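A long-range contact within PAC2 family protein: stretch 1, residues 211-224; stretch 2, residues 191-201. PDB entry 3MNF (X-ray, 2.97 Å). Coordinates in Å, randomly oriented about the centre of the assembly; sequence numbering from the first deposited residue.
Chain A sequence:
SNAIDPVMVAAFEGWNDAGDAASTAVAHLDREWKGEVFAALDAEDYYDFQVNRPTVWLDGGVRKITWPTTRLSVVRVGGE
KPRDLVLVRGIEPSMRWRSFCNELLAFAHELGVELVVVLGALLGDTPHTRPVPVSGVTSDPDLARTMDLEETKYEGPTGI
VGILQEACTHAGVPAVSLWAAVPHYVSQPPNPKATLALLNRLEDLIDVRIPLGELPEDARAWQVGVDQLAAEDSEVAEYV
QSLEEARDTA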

# COMPACT_ATOMS: atom_id res chain seq x y z
N PRO A 211 -4.65 -3.45 41.99
CA PRO A 211 -3.62 -3.97 42.90
C PRO A 211 -2.27 -3.34 42.57
O PRO A 211 -1.79 -3.48 41.45
CB PRO A 211 -3.62 -5.48 42.64
CG PRO A 211 -4.82 -5.74 41.75
CD PRO A 211 -5.05 -4.46 41.00
N LEU A 212 -1.68 -2.66 43.55
CA LEU A 212 -0.47 -1.88 43.34
C LEU A 212 0.82 -2.66 43.61
O LEU A 212 1.91 -2.12 43.44
CB LEU A 212 -0.50 -0.61 44.20
CG LEU A 212 -1.79 0.22 44.21
CD1 LEU A 212 -1.97 0.92 45.57
CD2 LEU A 212 -1.85 1.21 43.05
N GLY A 213 0.68 -3.92 44.03
CA GLY A 213 1.83 -4.79 44.30
C GLY A 213 2.95 -4.09 45.04
O GLY A 213 2.72 -3.46 46.07
N GLU A 214 4.16 -4.18 44.49
CA GLU A 214 5.36 -3.65 45.16
C GLU A 214 5.58 -2.14 44.91
O GLU A 214 6.48 -1.54 45.52
CB GLU A 214 6.64 -4.46 44.79
CG GLU A 214 6.53 -5.99 44.75
CD GLU A 214 5.69 -6.58 45.89
OE1 GLU A 214 6.20 -6.69 47.03
OE2 GLU A 214 4.52 -6.94 45.64
N LEU A 215 4.75 -1.54 44.06
CA LEU A 215 4.87 -0.12 43.69
C LEU A 215 4.93 0.92 44.83
O LEU A 215 5.81 1.78 44.82
CB LEU A 215 3.78 0.29 42.71
CG LEU A 215 4.05 0.14 41.22
CD1 LEU A 215 2.73 0.25 40.48
CD2 LEU A 215 5.04 1.18 40.73
N PRO A 216 3.99 0.87 45.79
CA PRO A 216 4.07 1.87 46.87
C PRO A 216 5.42 1.88 47.62
O PRO A 216 5.93 2.95 47.96
CB PRO A 216 2.91 1.49 47.79
CG PRO A 216 1.94 0.80 46.89
CD PRO A 216 2.80 0.01 45.96
N GLU A 217 5.99 0.69 47.85
CA GLU A 217 7.33 0.58 48.40
C GLU A 217 8.37 1.16 47.45
O GLU A 217 9.24 1.94 47.86
CB GLU A 217 7.69 -0.88 48.69
CG GLU A 217 6.52 -1.77 49.08
CD GLU A 217 6.87 -3.25 49.03
OE1 GLU A 217 6.83 -3.83 47.92
OE2 GLU A 217 7.17 -3.83 50.10
N ASP A 218 8.28 0.78 46.17
CA ASP A 218 9.26 1.18 45.16
C ASP A 218 9.40 2.69 45.09
O ASP A 218 10.51 3.20 44.92
CB ASP A 218 8.85 0.66 43.77
CG ASP A 218 9.13 -0.83 43.58
OD1 ASP A 218 9.92 -1.42 44.35
OD2 ASP A 218 8.56 -1.40 42.63
N ALA A 219 8.28 3.40 45.21
CA ALA A 219 8.24 4.85 45.03
C ALA A 219 8.90 5.56 46.19
O ALA A 219 9.65 6.53 46.00
CB ALA A 219 6.81 5.31 44.89
N ARG A 220 8.61 5.07 47.39
CA ARG A 220 9.24 5.53 48.62
C ARG A 220 10.76 5.33 48.52
O ARG A 220 11.53 6.25 48.82
CB ARG A 220 8.66 4.77 49.81
CG ARG A 220 9.26 5.07 51.15
CD ARG A 220 9.34 3.77 51.95
NE ARG A 220 10.33 2.86 51.35
CZ ARG A 220 11.54 2.63 51.87
NH1 ARG A 220 11.91 3.21 53.03
NH2 ARG A 220 12.37 1.80 51.23
N ALA A 221 11.18 4.14 48.07
CA ALA A 221 12.60 3.82 47.87
C ALA A 221 13.29 4.82 46.94
O ALA A 221 14.37 5.33 47.24
CB ALA A 221 12.74 2.40 47.32
N TRP A 222 12.63 5.08 45.82
CA TRP A 222 13.07 6.02 44.80
C TRP A 222 13.33 7.40 45.39
O TRP A 222 14.36 8.01 45.11
CB TRP A 222 12.01 6.10 43.71
CG TRP A 222 12.25 7.07 42.60
CD1 TRP A 222 12.89 6.82 41.41
CD2 TRP A 222 11.79 8.43 42.53
NE1 TRP A 222 12.88 7.95 40.62
CE2 TRP A 222 12.21 8.95 41.28
CE3 TRP A 222 11.08 9.27 43.41
CZ2 TRP A 222 11.94 10.27 40.89
CZ3 TRP A 222 10.81 10.59 43.01
CH2 TRP A 222 11.24 11.07 41.77
N GLN A 223 12.39 7.88 46.21
CA GLN A 223 12.49 9.20 46.82
C GLN A 223 13.60 9.27 47.87
O GLN A 223 14.44 10.18 47.85
CB GLN A 223 11.16 9.61 47.43
CG GLN A 223 10.88 11.09 47.32
CD GLN A 223 9.45 11.45 47.67
OE1 GLN A 223 9.19 12.49 48.26
NE2 GLN A 223 8.51 10.57 47.32
N VAL A 224 13.62 8.29 48.78
CA VAL A 224 14.69 8.23 49.78
C VAL A 224 16.00 7.80 49.12
O VAL A 224 17.04 7.71 49.78
CB VAL A 224 14.31 7.36 51.04
CG1 VAL A 224 12.95 7.79 51.63
CG2 VAL A 224 14.32 5.86 50.74
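Stretch 2 191-201: NPKATLALLNR

The knob of this helix pair is a proline: the side chain of Pro192, the first residue of its helix, sits in a hole formed by Leu215, Asp218, Ala219 and Trp222. Proline suits the first turn of a helix because the backbone N-H it lacks is not needed there, and here its compact ring also serves as packing surface. Pro192 CB lies 3.6 Å from Asp218 CB, 3.9 Å from Leu215 CD2 and 4.2 Å from Ala219 CB, while Pro192 CD approaches Trp222 CD1 at 3.8 Å.

Stretch 2 begins with Asn191 in an extended conformation (phi/psi -130/78) and is helical from Pro192 through Arg201, with phi between -57° and -77° and the i to i+4 bonds of a regular helix. Asn191 is the N-cap: its OD1 accepts from Ala194 N at 3.3 Å, satisfying an amide that has no helical carbonyl before it. The same side chain reaches the partner, OD1 lying over one face of the Trp222 ring and ND2 standing 3.9 Å from Trp222 CZ2.

The helix runs largely against that of stretch 1, with an angle of 139° between their N-to-C directions and a signed crossing angle of -139°. The axes come within 8.2 Å. The close approach falls at a small residue, Ala219: its CA lies 4.4 Å from Lys193 CA, the nearest such pair across the two stretches, and Ala219 CB rests 3.6 Å from Lys193 CA. With a side chain that ends at CB, Ala219 meets the opposing backbone directly.

From this point the order of contacts follows the opposed directions. Toward the later part of stretch 1, Trp222 meets the start of stretch 2; beyond its contacts with Asn191 and Pro192, its CZ3 lies 3.8 Å from Lys193 CD. Lys193 is extended, with all four chi angles t, so its methylenes can line the tryptophan while NZ travels on to a hydrogen bond elsewhere in the structure and passes near the end of Gln223.

Toward the beginning of stretch 1, the contacts climb the other helix in steps of three and four residues. Leu215 directs CD1 to Thr195 CG2 at 4.2 Å and to Leu199 CD1 at 4.0 Å, bridging two residues one turn apart on stretch 2. Leu196 fills the neighbouring position: its CD2 is 3.9 Å from Pro216 CA, and its CD1 is 3.5 Å from Leu212 CD2. Leu212 precedes the helix in a type II' turn to Leu215, closed by Leu215 N to Leu212 O at 3.0 Å, and Gly213 adopts the positive phi that glycine favours. The turn thus adds a leucine to the helical contact, and Leu212 CD2 also reaches Leu199 CB at 4.4 Å.

No clear hydrogen bond crosses the 650 Å² contact. Its rules are those of shape: a proline knob, an alanine at the near point, and leucines continuing the seam.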

# COMPACT_ATOMS: atom_id res chain seq x y z
N ASN A 191 10.69 5.10 37.20
CA ASN A 191 9.95 6.10 37.98
C ASN A 191 8.65 5.58 38.60
O ASN A 191 7.57 5.85 38.09
CB ASN A 191 9.67 7.35 37.12
CG ASN A 191 9.44 8.60 37.96
OD1 ASN A 191 8.72 8.59 38.96
ND2 ASN A 191 10.08 9.69 37.55
N PRO A 192 8.75 4.84 39.72
CA PRO A 192 7.58 4.21 40.33
C PRO A 192 6.60 5.21 40.92
O PRO A 192 5.39 4.96 40.90
CB PRO A 192 8.19 3.36 41.45
CG PRO A 192 9.64 3.24 41.10
CD PRO A 192 9.97 4.54 40.49
N LYS A 193 7.10 6.34 41.43
CA LYS A 193 6.25 7.36 42.03
C LYS A 193 5.20 7.91 41.05
O LYS A 193 4.04 8.07 41.42
CB LYS A 193 7.08 8.48 42.65
CG LYS A 193 6.26 9.53 43.40
CD LYS A 193 7.14 10.53 44.12
CE LYS A 193 6.39 11.81 44.42
NZ LYS A 193 7.08 12.63 45.45
N ALA A 194 5.60 8.19 39.81
CA ALA A 194 4.69 8.70 38.79
C ALA A 194 3.78 7.63 38.18
O ALA A 194 2.64 7.90 37.79
CB ALA A 194 5.44 9.42 37.69
N THR A 195 4.30 6.41 38.06
CA THR A 195 3.47 5.30 37.63
C THR A 195 2.30 5.21 38.60
O THR A 195 1.14 5.11 38.19
CB THR A 195 4.27 4.00 37.60
OG1 THR A 195 5.34 4.13 36.66
CG2 THR A 195 3.39 2.83 37.21
N LEU A 196 2.63 5.29 39.88
CA LEU A 196 1.65 5.18 40.93
C LEU A 196 0.64 6.31 40.86
O LEU A 196 -0.55 6.10 41.11
CB LEU A 196 2.33 5.15 42.29
CG LEU A 196 1.46 4.87 43.52
CD1 LEU A 196 0.58 3.65 43.29
CD2 LEU A 196 2.34 4.73 44.78
N ALA A 197 1.11 7.51 40.50
CA ALA A 197 0.23 8.67 40.42
C ALA A 197 -0.83 8.45 39.34
O ALA A 197 -2.00 8.78 39.54
CB ALA A 197 1.03 9.91 40.18
N LEU A 198 -0.41 7.87 38.22
CA LEU A 198 -1.31 7.55 37.10
C LEU A 198 -2.33 6.52 37.54
O LEU A 198 -3.53 6.73 37.36
CB LEU A 198 -0.53 7.04 35.88
CG LEU A 198 0.29 8.02 35.05
CD1 LEU A 198 1.05 7.26 34.00
CD2 LEU A 198 -0.53 9.12 34.38
N LEU A 199 -1.84 5.43 38.12
CA LEU A 199 -2.71 4.34 38.55
C LEU A 199 -3.77 4.79 39.55
O LEU A 199 -4.93 4.41 39.41
CB LEU A 199 -1.89 3.18 39.10
CG LEU A 199 -1.24 2.33 38.01
CD1 LEU A 199 -0.68 1.06 38.61
CD2 LEU A 199 -2.24 2.00 36.93
N ASN A 200 -3.38 5.60 40.53
CA ASN A 200 -4.35 6.18 41.45
C ASN A 200 -5.45 6.98 40.73
O ASN A 200 -6.63 6.85 41.06
CB ASN A 200 -3.67 7.04 42.50
CG ASN A 200 -2.82 6.22 43.46
OD1 ASN A 200 -3.21 5.12 43.87
ND2 ASN A 200 -1.64 6.75 43.83
N ARG A 201 -5.06 7.78 39.74
CA ARG A 201 -6.00 8.68 39.11
C ARG A 201 -6.96 7.90 38.21
O ARG A 201 -8.14 8.21 38.10
CB ARG A 201 -5.26 9.78 38.34
CG ARG A 201 -6.18 10.76 37.58
CD ARG A 201 -6.71 11.88 38.47
NE ARG A 201 -7.77 12.68 37.82
CZ ARG A 201 -9.05 12.30 37.71
NH1 ARG A 201 -9.45 11.12 38.16
NH2 ARG A 201 -9.94 13.11 37.14